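Local structure of geranyltranstransferase (Legionella pneumophila subsp. pneumophila, 3LOM) at residues 42-47 / 103-108; 21-26 / 72-77; 14-19 / 58-63; 227-232 / 300-305; 129-134 / 146-151. The protein probably catalyses the magnesium-dependent condensation of isopentenyl diphosphate with allylic diphosphates, giving farnesyl or possibly geranylgeranyl diphosphate. All coordinates share one frame; numbering follows the deposited sequence.

Contact 1 of 5, residues 42-47 / 103-108; sequences LHYALF and GKPSCH
The Tyr44 ring meets Lys104 over one face and Pro105 at its edge. Lys104 NZ stands 4.7 Å from the Tyr44 ring centroid and 10° off the ring normal, which defines a cation-pi contact. Pro105 O lies in the ring plane and accepts a short hydrogen bond of 2.5 Å from Tyr44 OH, which is tilted 24° from the carbonyl plane. The Phe47 ring has His43 O, of its own segment, at its edge. Segment 103-108 follows the first aspartate-rich motif of the trans-prenyl synthase fold, and its strand pairs with 100-101 in a tiny hairpin; Ser106 OG bonds back to Asp98 O. Lys104 carries the hairpin across to the C-terminal turn of helix 36-46. Its CG sits between the backbone N and the carbonyl carbon (chi1 57°), and the chain beyond is extended, running past the Tyr44 hydroxyl with CD 4.0 Å from OH. At the tip, NZ bonds Tyr44 O at 3.2 Å, the donor almost in line with the C=O. A weak bond of 3.1 Å joins NZ to Phe47 O, and beside these two carbonyls the main polar partner of NZ is Ser48 OG, to which it is hydrogen-bonded.

Contact 2 of 5, residues 21-26 / 72-77; sequences ELYLEQ and LDIIAA
Tyr23 lays its ring over Asp73, and Asp73 CB does the touching: it sits 3.7 Å from the ring centroid and 5° off the normal, a CH-pi contact over the centre of the face. The Asp73 carbonyl oxygen also approaches the ring, 3.8 Å from Tyr23 CD1. At the ring edge Ala77 CB is 4.2 Å from Tyr23 CD1, and the hydroxyl comes against Ile74, with OH 3.3 Å from CG1. Leu24 adds a looser apolar touch, its CD2 4.4 Å from Ala77 CB. In Tyr23, CG is anti to the backbone N (chi1 -172°), which carries the root of the ring toward 72-77. No hydrogen bond joins the two segments, so the contact rests mainly on one aromatic side chain set against successive turns of the other helix. This is a steep crossing in the mainly helical prenyl synthase bundle: the short axes of 21-26 and 72-77 approach to 10.1 Å at a signed angle of -80°. In the second shell, the Asp73 carboxylate is gripped at OD1 by a salt bridge from Arg19 NE and a hydrogen bond with Tyr59 OH, which fix the residue whose CB meets the ring. Tyr23 OH has a weak bond with Arg134 NH1, while Ile74 is backed by Val130 and Leu135 of helix 113-135 and by Leu138 in the loop beyond.

Contact 3 of 5, residues 14-19 / 58-63; sequences DKYTQR and VYLAGD
Tyr16 and Tyr59 form the tight half of this contact. Their planes are nearly parallel, 6° apart, but the rings are slid so far that they barely overlap, with centroids 4.6 Å apart. What covers the centre of the Tyr16 face is Tyr59 CB, 3.5 Å from the centroid in a CH-pi contact. Tyr59 CG follows at 3.5 Å from Tyr16 CD1, and Leu60 CD2 closes in at 3.8 Å from Tyr16 CE2. The polar end of the buried Tyr16 is held as well: it meets the partly exposed Asp63 tip to tip, OH donating to OD2 at 2.8 Å from 42° above the carboxylate plane. Arg19, partly exposed, makes the loose side. It merely passes the other tyrosine, its CG 3.9 Å from Tyr59 OH; the polar ends of both turn to Asp73. The segment axes cross at 113°, 11.2 Å apart, in the helical bundle of the family. Around them, Tyr16 and Arg19 touch Gln69 of helix 69-91, Leu60 packs on helix 289-303, and Val58 on helix 178-201.

Contact 4 of 5, residues 227-232 / 300-305; sequences QMQDDY and NRSNLS
Gln229 faces Ser302 and Arg301, its CB directed at segment 300-305. CG, anti to the carbonyl carbon (chi1 -79°), lies 4.1 Å from Ser302 CB. Beyond it the chain is extended, and CD stands 4.2 Å above the plane of the Arg301 guanidinium, offset toward its rim. OE1 comes to 3.6 Å from Arg301 NH1 without a hydrogen bond, its bonded partner being Tyr274 OH; NE2 bonds Leu298 O and touches Ser302 CB at 3.5 Å. The next residue, Asp230, opens the DDxxD sequence, the second aspartate-rich motif, which in relatives binds the magnesium and allylic diphosphate. Its OD2 forms a 3.3 Å salt bridge with Arg301 NH2, in the guanidinium plane but with the two flat groups turned 53° apart. Three residues after Gln229, about one turn along, Tyr232 CE2 is 3.4 Å from Ser302 OG. The Tyr232 hydroxyl bonds Glu267. Ser305 OG lies at the edge of the Tyr232 ring, 3.7 Å from OH with no hydrogen bond assigned, and donates instead to Ser302 O at 2.8 Å.

Contact 5 of 5, residues 129-134 / 146-151; sequences EVLLMR and AITQVL
Leu131 reaches into helix 141-155 from helix 113-135, the two consecutive arms of an antiparallel helical hairpin in the prenyl synthase bundle. The segment axes run 174° apart in direction and 10.2 Å from each other, with Leu131 and Thr148 nearest in register, their CA atoms 6.7 Å apart. The second subunit also packs here: its Leu132 on Thr148 and Gln149, its Val152 on Glu129. Within the chain, apolar contacts carry most of the pairing, and the Leu131 fork divides them. CD2 meets Ile147 CG2 at 3.9 Å, whereas CD1 touches both Leu151 CD2 and Thr148 CG2, each at 3.8 Å. The Leu131 and Thr148 side chains run alongside in opposite senses. Hydrogen bonding plays no part between the segments: the buried Thr148 hydroxyl, with OG1 anti to the carbonyl carbon and beside the backbone N (chi1 -44°), is satisfied within its own helix by Val144 O. Mixed contacts of carbon with oxygen complete the account. Leu131 CB lies 3.9 Å from Thr148 OG1, and Leu132, crossing Thr148 at about a right angle, brings its CD2 to 3.8 Å from the same OG1.

Contacts 2 and 3 share helix 5-28, with centres 10 Å apart, and touch through polar side chains as well as by packing. Contact 2 also touches contact 1, where Phe47 meets Leu24 and Glu25, and it packs against contact 5. Along the chain contacts 1, 2 and 3 alternate their segments, interlocking the N-terminal helices, whereas contact 5 follows contacts 1 and 2 in series and contact 4 comes last. Contacts 4 and 5 lie on opposite sides of the chain's centre, 33 Å apart between centres, with contact 2 nearer contact 5 (13 against 29 Å between centres). The dimer-facing hairpin is thus far from the second aspartate-rich motif, while contact 1, beside the first, lies 25 Å from contact 4 between centres.

Contact 1 of 5, residues 42-47 / 103-108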
# COMPACT_ATOMS: atom_id res chain seq x y z
N LEU A 42 7.35 13.71 1.82
CA LEU A 42 6.54 13.52 0.60
C LEU A 42 6.96 14.45 -0.53
O LEU A 42 7.21 14.01 -1.65
CB LEU A 42 5.06 13.75 0.89
CG LEU A 42 4.24 12.59 1.44
CD1 LEU A 42 2.95 13.11 2.04
CD2 LEU A 42 3.94 11.60 0.33
N HIS A 43 7.01 15.75 -0.24
CA HIS A 43 7.36 16.77 -1.22
C HIS A 43 8.81 16.67 -1.67
O HIS A 43 9.12 16.92 -2.83
CB HIS A 43 7.04 18.17 -0.68
CG HIS A 43 5.59 18.50 -0.72
ND1 HIS A 43 4.75 18.36 0.37
CD2 HIS A 43 4.80 18.94 -1.73
CE1 HIS A 43 3.53 18.72 0.03
NE2 HIS A 43 3.53 19.08 -1.24
N TYR A 44 9.70 16.29 -0.75
CA TYR A 44 11.11 16.09 -1.09
C TYR A 44 11.29 14.94 -2.08
O TYR A 44 12.05 15.04 -3.06
CB TYR A 44 11.96 15.83 0.16
CG TYR A 44 13.42 15.61 -0.16
CD1 TYR A 44 14.26 16.69 -0.42
CD2 TYR A 44 13.97 14.32 -0.20
CE1 TYR A 44 15.60 16.50 -0.72
CE2 TYR A 44 15.32 14.12 -0.51
CZ TYR A 44 16.12 15.22 -0.76
OH TYR A 44 17.45 15.06 -1.06
N ALA A 45 10.60 13.84 -1.81
CA ALA A 45 10.74 12.63 -2.60
C ALA A 45 10.08 12.74 -3.98
O ALA A 45 10.66 12.32 -4.98
CB ALA A 45 10.19 11.45 -1.84
N LEU A 46 8.88 13.33 -4.03
CA LEU A 46 8.08 13.37 -5.26
C LEU A 46 8.50 14.34 -6.35
O LEU A 46 8.07 14.20 -7.50
CB LEU A 46 6.60 13.63 -4.93
CG LEU A 46 5.70 12.42 -4.69
CD1 LEU A 46 4.27 12.90 -4.54
CD2 LEU A 46 5.81 11.41 -5.84
N PHE A 47 9.31 15.35 -6.03
CA PHE A 47 9.64 16.37 -7.02
C PHE A 47 11.12 16.47 -7.28
O PHE A 47 11.91 16.73 -6.37
CB PHE A 47 9.04 17.72 -6.64
CG PHE A 47 7.54 17.73 -6.61
CD1 PHE A 47 6.86 17.57 -5.41
CD2 PHE A 47 6.81 17.87 -7.78
CE1 PHE A 47 5.47 17.57 -5.38
CE2 PHE A 47 5.41 17.87 -7.76
CZ PHE A 47 4.74 17.72 -6.56
N GLY A 103 21.09 12.66 -8.39
CA GLY A 103 22.25 13.44 -7.96
C GLY A 103 22.19 13.88 -6.51
O GLY A 103 23.22 14.22 -5.91
N LYS A 104 20.99 13.87 -5.94
CA LYS A 104 20.73 14.42 -4.61
C LYS A 104 20.66 13.32 -3.55
O LYS A 104 20.43 12.16 -3.89
CB LYS A 104 19.44 15.27 -4.63
CG LYS A 104 18.18 14.55 -5.10
CD LYS A 104 16.95 15.46 -5.03
CE LYS A 104 15.66 14.66 -5.16
NZ LYS A 104 14.44 15.51 -5.12
N PRO A 105 20.90 13.68 -2.26
CA PRO A 105 20.70 12.73 -1.17
C PRO A 105 19.32 12.06 -1.20
O PRO A 105 18.31 12.71 -1.48
CB PRO A 105 20.83 13.60 0.07
CG PRO A 105 21.82 14.62 -0.31
CD PRO A 105 21.60 14.89 -1.79
N SER A 106 19.31 10.76 -0.92
CA SER A 106 18.09 9.97 -0.87
C SER A 106 17.27 10.33 0.36
O SER A 106 17.78 10.99 1.28
CB SER A 106 18.43 8.48 -0.84
OG SER A 106 19.33 8.20 0.21
N CYS A 107 16.02 9.88 0.39
CA CYS A 107 15.08 10.28 1.42
C CYS A 107 15.53 9.98 2.86
O CYS A 107 15.30 10.79 3.75
CB CYS A 107 13.72 9.65 1.17
SG CYS A 107 12.45 10.39 2.14
N HIS A 108 16.18 8.84 3.07
CA HIS A 108 16.65 8.49 4.41
C HIS A 108 17.91 9.28 4.81
O HIS A 108 18.19 9.46 5.99
CB HIS A 108 16.87 6.98 4.56
CG HIS A 108 17.86 6.42 3.59
ND1 HIS A 108 17.54 6.17 2.27
CD2 HIS A 108 19.15 6.04 3.74
CE1 HIS A 108 18.60 5.68 1.65
NE2 HIS A 108 19.59 5.59 2.53

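Contact 2 of 5, residues 21-26 / 72-77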
# COMPACT_ATOMS: atom_id res chain seq x y z
N GLU A 21 3.41 17.28 -12.70
CA GLU A 21 3.97 17.89 -11.48
C GLU A 21 2.98 18.86 -10.82
O GLU A 21 2.85 18.89 -9.59
CB GLU A 21 5.28 18.59 -11.79
CG GLU A 21 6.42 17.64 -12.15
CD GLU A 21 7.69 18.36 -12.55
OE1 GLU A 21 7.68 19.61 -12.63
OE2 GLU A 21 8.71 17.67 -12.78
N LEU A 22 2.28 19.62 -11.66
CA LEU A 22 1.29 20.60 -11.21
C LEU A 22 0.09 19.90 -10.60
O LEU A 22 -0.47 20.37 -9.60
CB LEU A 22 0.85 21.46 -12.40
CG LEU A 22 0.89 23.00 -12.40
CD1 LEU A 22 2.06 23.58 -11.60
CD2 LEU A 22 0.91 23.52 -13.84
N TYR A 23 -0.28 18.75 -11.17
CA TYR A 23 -1.39 17.96 -10.65
C TYR A 23 -1.04 17.30 -9.32
O TYR A 23 -1.90 17.15 -8.46
CB TYR A 23 -1.89 16.92 -11.66
CG TYR A 23 -3.16 16.22 -11.20
CD1 TYR A 23 -3.11 14.96 -10.61
CD2 TYR A 23 -4.40 16.84 -11.33
CE1 TYR A 23 -4.28 14.33 -10.16
CE2 TYR A 23 -5.56 16.22 -10.89
CZ TYR A 23 -5.49 14.96 -10.31
OH TYR A 23 -6.63 14.35 -9.88
N LEU A 24 0.23 16.90 -9.15
CA LEU A 24 0.68 16.31 -7.89
C LEU A 24 0.69 17.30 -6.72
O LEU A 24 0.25 16.95 -5.62
CB LEU A 24 2.07 15.66 -8.03
CG LEU A 24 2.13 14.14 -8.23
CD1 LEU A 24 3.59 13.68 -8.33
CD2 LEU A 24 1.39 13.40 -7.12
N GLU A 25 1.19 18.51 -6.98
CA GLU A 25 1.18 19.60 -5.99
C GLU A 25 -0.20 19.90 -5.45
O GLU A 25 -0.40 19.93 -4.23
CB GLU A 25 1.75 20.89 -6.59
CG GLU A 25 3.19 21.18 -6.22
CD GLU A 25 3.42 21.23 -4.73
OE1 GLU A 25 3.11 22.25 -4.08
OE2 GLU A 25 3.94 20.23 -4.20
N GLN A 26 -1.14 20.11 -6.37
CA GLN A 26 -2.52 20.40 -6.03
C GLN A 26 -3.09 19.29 -5.17
O GLN A 26 -3.65 19.56 -4.10
CB GLN A 26 -3.37 20.58 -7.29
CG GLN A 26 -3.17 21.91 -8.01
CD GLN A 26 -3.74 23.11 -7.25
OE1 GLN A 26 -3.16 24.20 -7.27
NE2 GLN A 26 -4.87 22.92 -6.58
N LEU A 72 -6.58 10.65 -17.01
CA LEU A 72 -5.16 10.42 -17.21
C LEU A 72 -4.26 11.02 -16.13
O LEU A 72 -3.29 10.39 -15.73
CB LEU A 72 -4.74 10.92 -18.60
CG LEU A 72 -5.27 10.09 -19.77
CD1 LEU A 72 -4.81 10.66 -21.10
CD2 LEU A 72 -4.82 8.64 -19.61
N ASP A 73 -4.60 12.23 -15.68
CA ASP A 73 -3.90 12.89 -14.56
C ASP A 73 -3.87 12.01 -13.32
O ASP A 73 -2.82 11.85 -12.69
CB ASP A 73 -4.57 14.22 -14.20
CG ASP A 73 -4.41 15.28 -15.28
OD1 ASP A 73 -3.34 15.34 -15.91
OD2 ASP A 73 -5.37 16.06 -15.48
N ILE A 74 -5.03 11.45 -13.00
CA ILE A 74 -5.23 10.62 -11.81
C ILE A 74 -4.45 9.31 -11.90
O ILE A 74 -3.74 8.96 -10.95
CB ILE A 74 -6.74 10.32 -11.60
CG1 ILE A 74 -7.52 11.63 -11.47
CG2 ILE A 74 -6.95 9.43 -10.39
CD1 ILE A 74 -8.98 11.53 -11.84
N ILE A 75 -4.56 8.63 -13.04
CA ILE A 75 -3.89 7.34 -13.26
C ILE A 75 -2.38 7.49 -13.19
O ILE A 75 -1.71 6.71 -12.50
CB ILE A 75 -4.33 6.65 -14.60
CG1 ILE A 75 -5.83 6.33 -14.57
CG2 ILE A 75 -3.50 5.37 -14.85
CD1 ILE A 75 -6.38 5.70 -15.85
N ALA A 76 -1.86 8.52 -13.86
CA ALA A 76 -0.43 8.86 -13.85
C ALA A 76 0.12 9.28 -12.48
O ALA A 76 1.29 9.04 -12.19
CB ALA A 76 -0.17 9.96 -14.87
N ALA A 77 -0.73 9.89 -11.66
CA ALA A 77 -0.33 10.30 -10.32
C ALA A 77 -0.17 9.07 -9.44
O ALA A 77 0.84 8.93 -8.75
CB ALA A 77 -1.37 11.25 -9.71

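Contact 3 of 5, residues 14-19 / 58-63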
# COMPACT_ATOMS: atom_id res chain seq x y z
N ASP A 14 7.42 17.53 -22.90
CA ASP A 14 7.77 18.57 -21.92
C ASP A 14 6.55 19.09 -21.17
O ASP A 14 6.61 19.30 -19.95
CB ASP A 14 8.48 19.74 -22.61
CG ASP A 14 9.80 19.34 -23.26
OD1 ASP A 14 10.54 18.52 -22.68
OD2 ASP A 14 10.10 19.87 -24.35
N LYS A 15 5.45 19.27 -21.89
CA LYS A 15 4.19 19.78 -21.35
C LYS A 15 3.51 18.77 -20.44
O LYS A 15 2.82 19.16 -19.49
CB LYS A 15 3.24 20.16 -22.49
CG LYS A 15 2.37 21.39 -22.23
CD LYS A 15 3.11 22.67 -22.58
CE LYS A 15 2.23 23.89 -22.39
NZ LYS A 15 2.95 25.13 -22.79
N TYR A 16 3.69 17.49 -20.73
CA TYR A 16 3.09 16.42 -19.94
C TYR A 16 3.72 16.25 -18.55
O TYR A 16 3.00 15.98 -17.59
CB TYR A 16 3.08 15.09 -20.71
CG TYR A 16 1.88 14.91 -21.63
CD1 TYR A 16 0.60 15.28 -21.23
CD2 TYR A 16 2.02 14.34 -22.90
CE1 TYR A 16 -0.51 15.11 -22.06
CE2 TYR A 16 0.92 14.16 -23.74
CZ TYR A 16 -0.34 14.55 -23.32
OH TYR A 16 -1.43 14.37 -24.14
N THR A 17 5.04 16.42 -18.44
CA THR A 17 5.73 16.46 -17.14
C THR A 17 5.22 17.62 -16.27
O THR A 17 4.80 17.40 -15.12
CB THR A 17 7.27 16.59 -17.30
OG1 THR A 17 7.77 15.54 -18.13
CG2 THR A 17 7.98 16.53 -15.94
N GLN A 18 5.24 18.82 -16.85
CA GLN A 18 4.73 20.04 -16.20
C GLN A 18 3.31 19.88 -15.68
O GLN A 18 3.02 20.25 -14.54
CB GLN A 18 4.78 21.23 -17.16
CG GLN A 18 6.17 21.80 -17.43
CD GLN A 18 6.15 22.93 -18.46
OE1 GLN A 18 6.84 22.87 -19.47
NE2 GLN A 18 5.35 23.97 -18.19
N ARG A 19 2.43 19.31 -16.52
CA ARG A 19 1.04 19.03 -16.15
C ARG A 19 0.97 18.04 -14.98
O ARG A 19 0.18 18.23 -14.04
CB ARG A 19 0.25 18.51 -17.36
CG ARG A 19 -1.12 17.94 -17.00
CD ARG A 19 -2.03 17.68 -18.19
NE ARG A 19 -3.39 17.42 -17.72
CZ ARG A 19 -4.50 17.76 -18.35
NH1 ARG A 19 -4.45 18.40 -19.52
NH2 ARG A 19 -5.68 17.48 -17.82
N VAL A 58 1.44 6.84 -19.70
CA VAL A 58 0.00 6.97 -19.41
C VAL A 58 -0.69 8.04 -20.27
O VAL A 58 -1.77 7.78 -20.82
CB VAL A 58 -0.23 7.26 -17.90
CG1 VAL A 58 -1.66 7.72 -17.61
CG2 VAL A 58 0.08 6.03 -17.11
N TYR A 59 -0.06 9.20 -20.40
CA TYR A 59 -0.63 10.30 -21.19
C TYR A 59 -0.66 9.97 -22.68
O TYR A 59 -1.68 10.19 -23.33
CB TYR A 59 0.14 11.61 -20.97
CG TYR A 59 -0.17 12.28 -19.65
CD1 TYR A 59 -1.49 12.57 -19.29
CD2 TYR A 59 0.84 12.65 -18.77
CE1 TYR A 59 -1.79 13.20 -18.09
CE2 TYR A 59 0.55 13.27 -17.56
CZ TYR A 59 -0.77 13.54 -17.23
OH TYR A 59 -1.06 14.16 -16.04
N LEU A 60 0.43 9.42 -23.19
CA LEU A 60 0.57 9.11 -24.61
C LEU A 60 -0.28 7.91 -25.06
O LEU A 60 -0.85 7.94 -26.16
CB LEU A 60 2.04 8.90 -24.97
CG LEU A 60 2.89 10.17 -24.92
CD1 LEU A 60 4.30 9.89 -25.41
CD2 LEU A 60 2.24 11.27 -25.75
N ALA A 61 -0.37 6.89 -24.22
CA ALA A 61 -1.22 5.74 -24.48
C ALA A 61 -2.69 6.10 -24.32
O ALA A 61 -3.55 5.57 -25.03
CB ALA A 61 -0.87 4.57 -23.56
N GLY A 62 -2.97 7.01 -23.39
CA GLY A 62 -4.32 7.50 -23.15
C GLY A 62 -4.87 8.33 -24.29
O GLY A 62 -6.07 8.31 -24.56
N ASP A 63 -3.98 9.07 -24.96
CA ASP A 63 -4.31 9.85 -26.15
C ASP A 63 -4.68 8.96 -27.32
O ASP A 63 -5.61 9.26 -28.06
CB ASP A 63 -3.13 10.74 -26.55
CG ASP A 63 -3.22 12.13 -25.97
OD1 ASP A 63 -4.08 12.38 -25.10
OD2 ASP A 63 -2.42 12.99 -26.39

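Contact 4 of 5, residues 227-232 / 300-305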
# COMPACT_ATOMS: atom_id res chain seq x y z
N GLN A 227 15.74 -1.98 -18.97
CA GLN A 227 16.63 -2.74 -18.11
C GLN A 227 17.87 -3.26 -18.83
O GLN A 227 18.95 -3.35 -18.24
CB GLN A 227 15.87 -3.90 -17.47
CG GLN A 227 16.52 -4.44 -16.24
CD GLN A 227 16.68 -3.40 -15.14
OE1 GLN A 227 15.77 -2.62 -14.85
NE2 GLN A 227 17.85 -3.39 -14.51
N MET A 228 17.70 -3.62 -20.11
CA MET A 228 18.83 -3.94 -20.98
C MET A 228 19.75 -2.72 -21.11
O MET A 228 20.96 -2.84 -20.95
CB MET A 228 18.34 -4.39 -22.37
CG MET A 228 17.83 -5.82 -22.45
SD MET A 228 17.18 -6.24 -24.08
CE MET A 228 16.63 -7.91 -23.76
N GLN A 229 19.15 -1.56 -21.38
CA GLN A 229 19.87 -0.29 -21.48
C GLN A 229 20.62 0.06 -20.20
O GLN A 229 21.79 0.45 -20.27
CB GLN A 229 18.94 0.85 -21.89
CG GLN A 229 18.61 0.87 -23.38
CD GLN A 229 17.63 1.97 -23.75
OE1 GLN A 229 16.54 2.07 -23.19
NE2 GLN A 229 18.02 2.79 -24.71
N ASP A 230 19.95 -0.09 -19.06
CA ASP A 230 20.55 0.20 -17.75
C ASP A 230 21.78 -0.65 -17.46
O ASP A 230 22.79 -0.13 -16.99
CB ASP A 230 19.51 0.05 -16.63
CG ASP A 230 18.45 1.14 -16.66
OD1 ASP A 230 17.44 1.02 -15.93
OD2 ASP A 230 18.61 2.11 -17.43
N ASP A 231 21.70 -1.94 -17.78
CA ASP A 231 22.84 -2.85 -17.64
C ASP A 231 23.95 -2.55 -18.65
O ASP A 231 25.14 -2.67 -18.33
CB ASP A 231 22.38 -4.31 -17.78
CG ASP A 231 21.48 -4.75 -16.63
OD1 ASP A 231 21.30 -3.99 -15.66
OD2 ASP A 231 20.95 -5.88 -16.70
N TYR A 232 23.55 -2.12 -19.85
CA TYR A 232 24.48 -1.72 -20.91
C TYR A 232 25.23 -0.44 -20.54
O TYR A 232 26.43 -0.32 -20.81
CB TYR A 232 23.73 -1.53 -22.23
CG TYR A 232 24.58 -1.07 -23.40
CD1 TYR A 232 25.49 -1.94 -24.01
CD2 TYR A 232 24.47 0.22 -23.91
CE1 TYR A 232 26.27 -1.52 -25.08
CE2 TYR A 232 25.25 0.65 -24.98
CZ TYR A 232 26.14 -0.23 -25.56
OH TYR A 232 26.91 0.19 -26.63
N ASN A 300 17.88 6.36 -28.10
CA ASN A 300 19.12 7.08 -28.40
C ASN A 300 20.04 7.43 -27.21
O ASN A 300 21.16 7.90 -27.43
CB ASN A 300 18.85 8.32 -29.27
CG ASN A 300 18.45 7.96 -30.70
OD1 ASN A 300 18.06 6.83 -31.00
ND2 ASN A 300 18.54 8.94 -31.60
N ARG A 301 19.59 7.18 -25.98
CA ARG A 301 20.48 7.30 -24.81
C ARG A 301 21.37 6.07 -24.63
O ARG A 301 22.17 5.99 -23.70
CB ARG A 301 19.72 7.65 -23.51
CG ARG A 301 18.36 6.99 -23.33
CD ARG A 301 17.77 7.29 -21.95
NE ARG A 301 18.16 6.28 -20.96
CZ ARG A 301 17.40 5.25 -20.60
NH1 ARG A 301 16.20 5.06 -21.13
NH2 ARG A 301 17.86 4.39 -19.69
N SER A 302 21.22 5.11 -25.56
CA SER A 302 22.13 3.98 -25.71
C SER A 302 23.01 4.17 -26.95
O SER A 302 24.13 3.65 -27.02
CB SER A 302 21.33 2.68 -25.83
OG SER A 302 22.18 1.56 -26.02
N ASN A 303 22.51 4.94 -27.92
CA ASN A 303 23.21 5.21 -29.18
C ASN A 303 24.30 6.28 -29.10
O ASN A 303 25.20 6.31 -29.94
CB ASN A 303 22.21 5.60 -30.29
CG ASN A 303 21.67 4.40 -31.04
OD1 ASN A 303 22.32 3.36 -31.15
ND2 ASN A 303 20.46 4.54 -31.58
N LEU A 304 24.21 7.15 -28.08
CA LEU A 304 25.14 8.28 -27.91
C LEU A 304 26.58 7.86 -27.57
O LEU A 304 27.50 8.68 -27.65
CB LEU A 304 24.61 9.27 -26.86
CG LEU A 304 23.61 10.34 -27.30
CD1 LEU A 304 22.90 10.94 -26.10
CD2 LEU A 304 24.28 11.44 -28.14
N SER A 305 26.75 6.60 -27.20
CA SER A 305 28.07 6.00 -27.04
C SER A 305 28.75 5.78 -28.39
O SER A 305 29.98 5.78 -28.49
CB SER A 305 27.96 4.67 -26.28
OG SER A 305 26.95 3.85 -26.83

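Contact 5 of 5, residues 129-134 / 146-151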
# COMPACT_ATOMS: atom_id res chain seq x y z
N GLU A 129 -5.82 5.72 -2.63
CA GLU A 129 -6.78 6.77 -2.23
C GLU A 129 -7.15 7.68 -3.40
O GLU A 129 -8.33 7.90 -3.67
CB GLU A 129 -6.24 7.61 -1.06
CG GLU A 129 -7.25 8.62 -0.47
CD GLU A 129 -6.98 8.97 1.00
OE1 GLU A 129 -7.91 9.46 1.67
OE2 GLU A 129 -5.85 8.75 1.49
N VAL A 130 -6.13 8.19 -4.09
CA VAL A 130 -6.27 9.03 -5.27
C VAL A 130 -7.11 8.36 -6.38
O VAL A 130 -7.98 9.00 -6.97
CB VAL A 130 -4.88 9.46 -5.81
CG1 VAL A 130 -4.99 10.19 -7.15
CG2 VAL A 130 -4.18 10.34 -4.79
N LEU A 131 -6.85 7.08 -6.63
CA LEU A 131 -7.62 6.32 -7.62
C LEU A 131 -9.08 6.25 -7.22
O LEU A 131 -9.95 6.61 -8.00
CB LEU A 131 -7.07 4.91 -7.82
CG LEU A 131 -5.77 4.74 -8.60
CD1 LEU A 131 -5.27 3.32 -8.46
CD2 LEU A 131 -5.90 5.13 -10.06
N LEU A 132 -9.35 5.83 -5.99
CA LEU A 132 -10.71 5.66 -5.51
C LEU A 132 -11.57 6.93 -5.39
O LEU A 132 -12.72 6.91 -5.84
CB LEU A 132 -10.74 4.90 -4.19
CG LEU A 132 -10.19 3.47 -4.17
CD1 LEU A 132 -10.38 2.92 -2.78
CD2 LEU A 132 -10.83 2.56 -5.23
N MET A 133 -11.04 8.01 -4.80
CA MET A 133 -11.84 9.23 -4.61
C MET A 133 -11.97 10.10 -5.87
O MET A 133 -13.03 10.67 -6.12
CB MET A 133 -11.37 10.04 -3.38
CG MET A 133 -10.00 10.73 -3.48
SD MET A 133 -9.43 11.48 -1.93
CE MET A 133 -7.81 12.06 -2.44
N ARG A 134 -10.90 10.19 -6.66
CA ARG A 134 -10.88 11.07 -7.84
C ARG A 134 -11.48 10.48 -9.12
O ARG A 134 -12.00 11.23 -9.95
CB ARG A 134 -9.47 11.60 -8.12
CG ARG A 134 -8.84 12.40 -6.98
CD ARG A 134 -9.51 13.76 -6.81
NE ARG A 134 -9.01 14.48 -5.64
CZ ARG A 134 -7.96 15.31 -5.65
NH1 ARG A 134 -7.28 15.52 -6.77
NH2 ARG A 134 -7.59 15.91 -4.53
N ALA A 146 -11.52 -2.13 -11.35
CA ALA A 146 -10.62 -2.84 -12.27
C ALA A 146 -9.30 -2.10 -12.52
O ALA A 146 -8.27 -2.75 -12.69
CB ALA A 146 -11.32 -3.17 -13.59
N ILE A 147 -9.35 -0.77 -12.55
CA ILE A 147 -8.16 0.09 -12.69
C ILE A 147 -7.23 -0.08 -11.48
O ILE A 147 -6.01 -0.20 -11.63
CB ILE A 147 -8.56 1.59 -12.89
CG1 ILE A 147 -9.02 1.82 -14.33
CG2 ILE A 147 -7.39 2.55 -12.56
CD1 ILE A 147 -9.90 3.04 -14.50
N THR A 148 -7.82 -0.11 -10.29
CA THR A 148 -7.07 -0.21 -9.04
C THR A 148 -6.51 -1.63 -8.88
O THR A 148 -5.41 -1.81 -8.33
CB THR A 148 -7.93 0.22 -7.83
OG1 THR A 148 -8.65 1.41 -8.16
CG2 THR A 148 -7.06 0.49 -6.60
N GLN A 149 -7.26 -2.62 -9.37
CA GLN A 149 -6.83 -4.02 -9.44
C GLN A 149 -5.52 -4.17 -10.20
O GLN A 149 -4.60 -4.83 -9.72
CB GLN A 149 -7.91 -4.88 -10.10
CG GLN A 149 -7.85 -6.36 -9.77
CD GLN A 149 -8.82 -6.75 -8.67
OE1 GLN A 149 -8.42 -6.97 -7.52
NE2 GLN A 149 -10.10 -6.85 -9.00
N VAL A 150 -5.44 -3.56 -11.37
CA VAL A 150 -4.23 -3.59 -12.20
C VAL A 150 -2.95 -3.14 -11.45
O VAL A 150 -1.93 -3.82 -11.50
CB VAL A 150 -4.41 -2.78 -13.50
CG1 VAL A 150 -3.12 -2.73 -14.30
CG2 VAL A 150 -5.54 -3.36 -14.36
N LEU A 151 -3.04 -2.00 -10.75
CA LEU A 151 -1.89 -1.43 -10.03
C LEU A 151 -1.46 -2.28 -8.85
O LEU A 151 -0.28 -2.52 -8.63
CB LEU A 151 -2.22 -0.01 -9.54
CG LEU A 151 -1.12 0.81 -8.85
CD1 LEU A 151 0.04 1.13 -9.79
CD2 LEU A 151 -1.70 2.10 -8.31